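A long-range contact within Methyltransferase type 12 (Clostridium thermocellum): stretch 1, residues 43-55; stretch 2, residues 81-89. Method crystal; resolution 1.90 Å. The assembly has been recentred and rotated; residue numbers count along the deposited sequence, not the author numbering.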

# COMPACT_ATOMS: atom_id res chain seq x y z
N LEU A 43 2.29 7.15 5.30
CA LEU A 43 1.35 6.25 5.97
C LEU A 43 1.90 5.90 7.36
O LEU A 43 1.15 5.83 8.34
CB LEU A 43 1.16 4.97 5.16
CG LEU A 43 0.20 3.96 5.81
CD1 LEU A 43 -1.20 4.56 5.89
CD2 LEU A 43 0.20 2.66 5.02
N LEU A 44 3.21 5.69 7.42
CA LEU A 44 3.87 5.36 8.68
C LEU A 44 3.55 6.42 9.74
O LEU A 44 3.24 6.08 10.88
CB LEU A 44 5.39 5.28 8.47
CG LEU A 44 6.01 3.97 7.97
CD1 LEU A 44 5.10 3.25 7.00
CD2 LEU A 44 7.35 4.29 7.33
N SER A 45 3.62 7.69 9.35
CA SER A 45 3.33 8.79 10.27
C SER A 45 1.95 8.66 10.88
O SER A 45 1.77 8.81 12.09
CB SER A 45 3.43 10.14 9.55
OG SER A 45 4.70 10.35 8.98
N LEU A 46 0.95 8.40 10.03
CA LEU A 46 -0.43 8.26 10.49
C LEU A 46 -0.63 7.06 11.40
O LEU A 46 -1.41 7.11 12.35
CB LEU A 46 -1.39 8.15 9.30
CG LEU A 46 -1.58 9.37 8.38
CD1 LEU A 46 -2.64 9.02 7.35
CD2 LEU A 46 -2.00 10.59 9.18
N LEU A 47 0.06 5.97 11.09
CA LEU A 47 -0.05 4.76 11.90
C LEU A 47 0.48 4.99 13.32
O LEU A 47 -0.10 4.51 14.30
CB LEU A 47 0.72 3.61 11.22
CG LEU A 47 0.06 3.09 9.93
CD1 LEU A 47 0.96 2.05 9.27
CD2 LEU A 47 -1.30 2.48 10.27
N LEU A 48 1.58 5.73 13.42
CA LEU A 48 2.19 6.03 14.71
C LEU A 48 1.29 6.87 15.61
O LEU A 48 1.42 6.84 16.84
CB LEU A 48 3.53 6.76 14.50
CG LEU A 48 4.72 5.91 14.06
CD1 LEU A 48 5.89 6.81 13.67
CD2 LEU A 48 5.13 4.97 15.20
N LYS A 49 0.36 7.60 15.01
CA LYS A 49 -0.55 8.43 15.79
C LYS A 49 -1.67 7.62 16.44
O LYS A 49 -2.41 8.13 17.27
CB LYS A 49 -1.14 9.54 14.91
CG LYS A 49 -0.08 10.41 14.25
CD LYS A 49 -0.71 11.55 13.47
CE LYS A 49 0.32 12.30 12.65
NZ LYS A 49 1.44 12.83 13.49
N ASP A 50 -1.78 6.35 16.06
CA ASP A 50 -2.80 5.47 16.63
C ASP A 50 -2.10 4.38 17.45
O ASP A 50 -1.49 3.47 16.89
CB ASP A 50 -3.63 4.84 15.51
CG ASP A 50 -4.90 4.18 16.02
OD1 ASP A 50 -4.81 3.38 16.97
OD2 ASP A 50 -5.99 4.47 15.48
N LYS A 51 -2.21 4.47 18.77
CA LYS A 51 -1.56 3.51 19.67
C LYS A 51 -1.94 2.04 19.49
O LYS A 51 -1.26 1.16 20.03
CB LYS A 51 -1.81 3.91 21.13
CG LYS A 51 -3.25 3.74 21.58
CD LYS A 51 -3.39 3.86 23.09
CE LYS A 51 -4.83 3.67 23.53
NZ LYS A 51 -4.97 3.66 25.02
N SER A 52 -3.00 1.76 18.75
CA SER A 52 -3.41 0.38 18.55
C SER A 52 -2.40 -0.38 17.68
O SER A 52 -2.33 -1.60 17.75
CB SER A 52 -4.80 0.31 17.90
OG SER A 52 -4.78 0.80 16.57
N PHE A 53 -1.63 0.34 16.88
CA PHE A 53 -0.64 -0.30 16.02
C PHE A 53 0.65 -0.55 16.79
O PHE A 53 1.42 0.37 17.06
CB PHE A 53 -0.41 0.56 14.78
CG PHE A 53 -1.65 0.75 13.94
CD1 PHE A 53 -2.22 -0.34 13.28
CD2 PHE A 53 -2.28 1.98 13.86
CE1 PHE A 53 -3.41 -0.20 12.56
CE2 PHE A 53 -3.47 2.14 13.14
CZ PHE A 53 -4.04 1.05 12.49
N GLU A 54 0.88 -1.82 17.13
CA GLU A 54 2.05 -2.21 17.91
C GLU A 54 3.35 -2.27 17.13
O GLU A 54 4.41 -1.91 17.65
CB GLU A 54 1.78 -3.57 18.58
CG GLU A 54 0.47 -3.61 19.36
CD GLU A 54 0.37 -4.82 20.28
OE1 GLU A 54 1.27 -4.99 21.13
OE2 GLU A 54 -0.60 -5.60 20.15
N GLN A 55 3.28 -2.74 15.89
CA GLN A 55 4.47 -2.83 15.04
C GLN A 55 4.13 -2.19 13.71
O GLN A 55 3.15 -2.56 13.07
CB GLN A 55 4.88 -4.29 14.84
CG GLN A 55 6.08 -4.48 13.92
CD GLN A 55 7.31 -3.72 14.38
OE1 GLN A 55 7.65 -3.74 15.57
NE2 GLN A 55 7.99 -3.05 13.45
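Stretch 2, residues 81-89: MQRKRISLF

Stretch 1 enters in a helix that begins earlier in the chain and later runs through a loop to Q55. Stretch 2 enters in another helix, which also begins earlier, and by I86 is a strand that runs on past F89. Helix 43-48 and strand 86-89 run nearly antiparallel. Their crossing angle is 165°, and their axes come no closer than 10.8 Å, so the contact between them is made by side chains, those of L44 and L48 against I86 and L88.

L44 points its CA-to-CB bond toward stretch 2. Its CD2 lies 3.4 Å from L88 CD2, and its CG lies 4.2 Å from I86 CD1. One turn later, L48 CD1 packs 3.9 Å from the same I86 CD1. I86 is thus touched by two leucines of one helix side. L48 CD2 also lies over one face of the R85 guanidinium, 4.0 Å from R85 NH1.

R85 dominates the contact, with 153 Å² covered by stretch 1. Its side chain, bent at chi3 (62°), reaches main-chain oxygens of stretch 1. R85 NH1 donates a hydrogen bond to L48 O at 2.9 Å. Next comes the type I turn from D50 to F53, braced by S52 N and S52 OG, which bond to D50 OD1 at 3.0 and 2.6 Å. D50 O lies near the guanidinium plane, 2.9 Å from R85 NH2. F53 O accepts two hydrogen bonds, from R85 NE at 3.0 Å and R85 NH2 at 2.8 Å. The arginine thereby links L48 O to F53 O, at the far end of the turn.

Past the turn the backbones themselves meet. R85 CA contacts E54 O at 3.5 Å, and Q55 CA contacts R85 O at 3.4 Å. The CA atoms of Q55 and R85 are 4.7 Å apart. Q55 NE2 reaches to 3.7 Å from S87 CB.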

# COMPACT_ATOMS: atom_id res chain seq x y z
N MET A 81 9.57 4.35 23.72
CA MET A 81 8.41 3.50 23.47
C MET A 81 7.94 3.59 22.02
O MET A 81 7.52 2.60 21.43
CB MET A 81 7.24 3.87 24.40
CG MET A 81 6.47 5.12 23.97
SD MET A 81 4.97 5.44 24.95
CE MET A 81 3.79 4.31 24.19
N GLN A 82 8.02 4.79 21.45
CA GLN A 82 7.59 5.00 20.07
C GLN A 82 8.59 4.43 19.07
O GLN A 82 8.21 3.89 18.03
CB GLN A 82 7.38 6.49 19.80
CG GLN A 82 6.30 7.10 20.67
CD GLN A 82 4.95 6.44 20.46
OE1 GLN A 82 4.26 6.07 21.41
NE2 GLN A 82 4.56 6.30 19.20
N ARG A 83 9.87 4.54 19.40
CA ARG A 83 10.91 4.03 18.53
C ARG A 83 10.81 2.51 18.36
O ARG A 83 11.08 1.97 17.28
CB ARG A 83 12.29 4.37 19.10
CG ARG A 83 13.44 3.81 18.28
CD ARG A 83 13.59 4.59 16.98
NE ARG A 83 14.56 3.99 16.07
CZ ARG A 83 14.35 2.88 15.36
NH1 ARG A 83 13.20 2.23 15.47
NH2 ARG A 83 15.30 2.42 14.55
N LYS A 84 10.41 1.82 19.42
CA LYS A 84 10.28 0.37 19.39
C LYS A 84 9.12 -0.14 18.54
O LYS A 84 9.04 -1.32 18.22
CB LYS A 84 10.14 -0.17 20.82
CG LYS A 84 11.38 0.07 21.68
CD LYS A 84 11.16 -0.34 23.13
CE LYS A 84 12.39 -0.03 23.97
NZ LYS A 84 12.22 -0.43 25.40
N ARG A 85 8.22 0.77 18.16
CA ARG A 85 7.06 0.40 17.36
C ARG A 85 7.34 0.42 15.86
O ARG A 85 6.66 -0.25 15.09
CB ARG A 85 5.89 1.36 17.62
CG ARG A 85 5.41 1.44 19.06
CD ARG A 85 4.44 2.60 19.19
NE ARG A 85 3.26 2.43 18.34
CZ ARG A 85 2.46 3.41 17.94
NH1 ARG A 85 2.71 4.66 18.31
NH2 ARG A 85 1.40 3.14 17.20
N ILE A 86 8.34 1.19 15.44
CA ILE A 86 8.63 1.33 14.02
C ILE A 86 9.96 0.77 13.54
O ILE A 86 10.99 0.85 14.22
CB ILE A 86 8.51 2.81 13.61
CG1 ILE A 86 8.59 2.95 12.09
CG2 ILE A 86 9.61 3.62 14.27
CD1 ILE A 86 8.13 4.31 11.60
N SER A 87 9.93 0.22 12.33
CA SER A 87 11.09 -0.37 11.69
C SER A 87 11.08 -0.04 10.19
O SER A 87 10.01 0.04 9.57
CB SER A 87 11.09 -1.88 11.88
OG SER A 87 12.04 -2.50 11.04
N LEU A 88 12.26 0.15 9.62
CA LEU A 88 12.38 0.45 8.19
C LEU A 88 13.54 -0.33 7.61
O LEU A 88 14.58 -0.47 8.26
CB LEU A 88 12.65 1.95 7.98
CG LEU A 88 11.59 2.98 8.36
CD1 LEU A 88 12.22 4.36 8.35
CD2 LEU A 88 10.43 2.92 7.40
N PHE A 89 13.38 -0.85 6.40
CA PHE A 89 14.46 -1.58 5.75
C PHE A 89 14.28 -1.61 4.24
O PHE A 89 13.18 -1.43 3.72
CB PHE A 89 14.61 -3.00 6.32
CG PHE A 89 13.53 -3.96 5.92
CD1 PHE A 89 13.64 -4.70 4.75
CD2 PHE A 89 12.43 -4.17 6.76
CE1 PHE A 89 12.67 -5.65 4.42
CE2 PHE A 89 11.46 -5.12 6.43
CZ PHE A 89 11.58 -5.86 5.26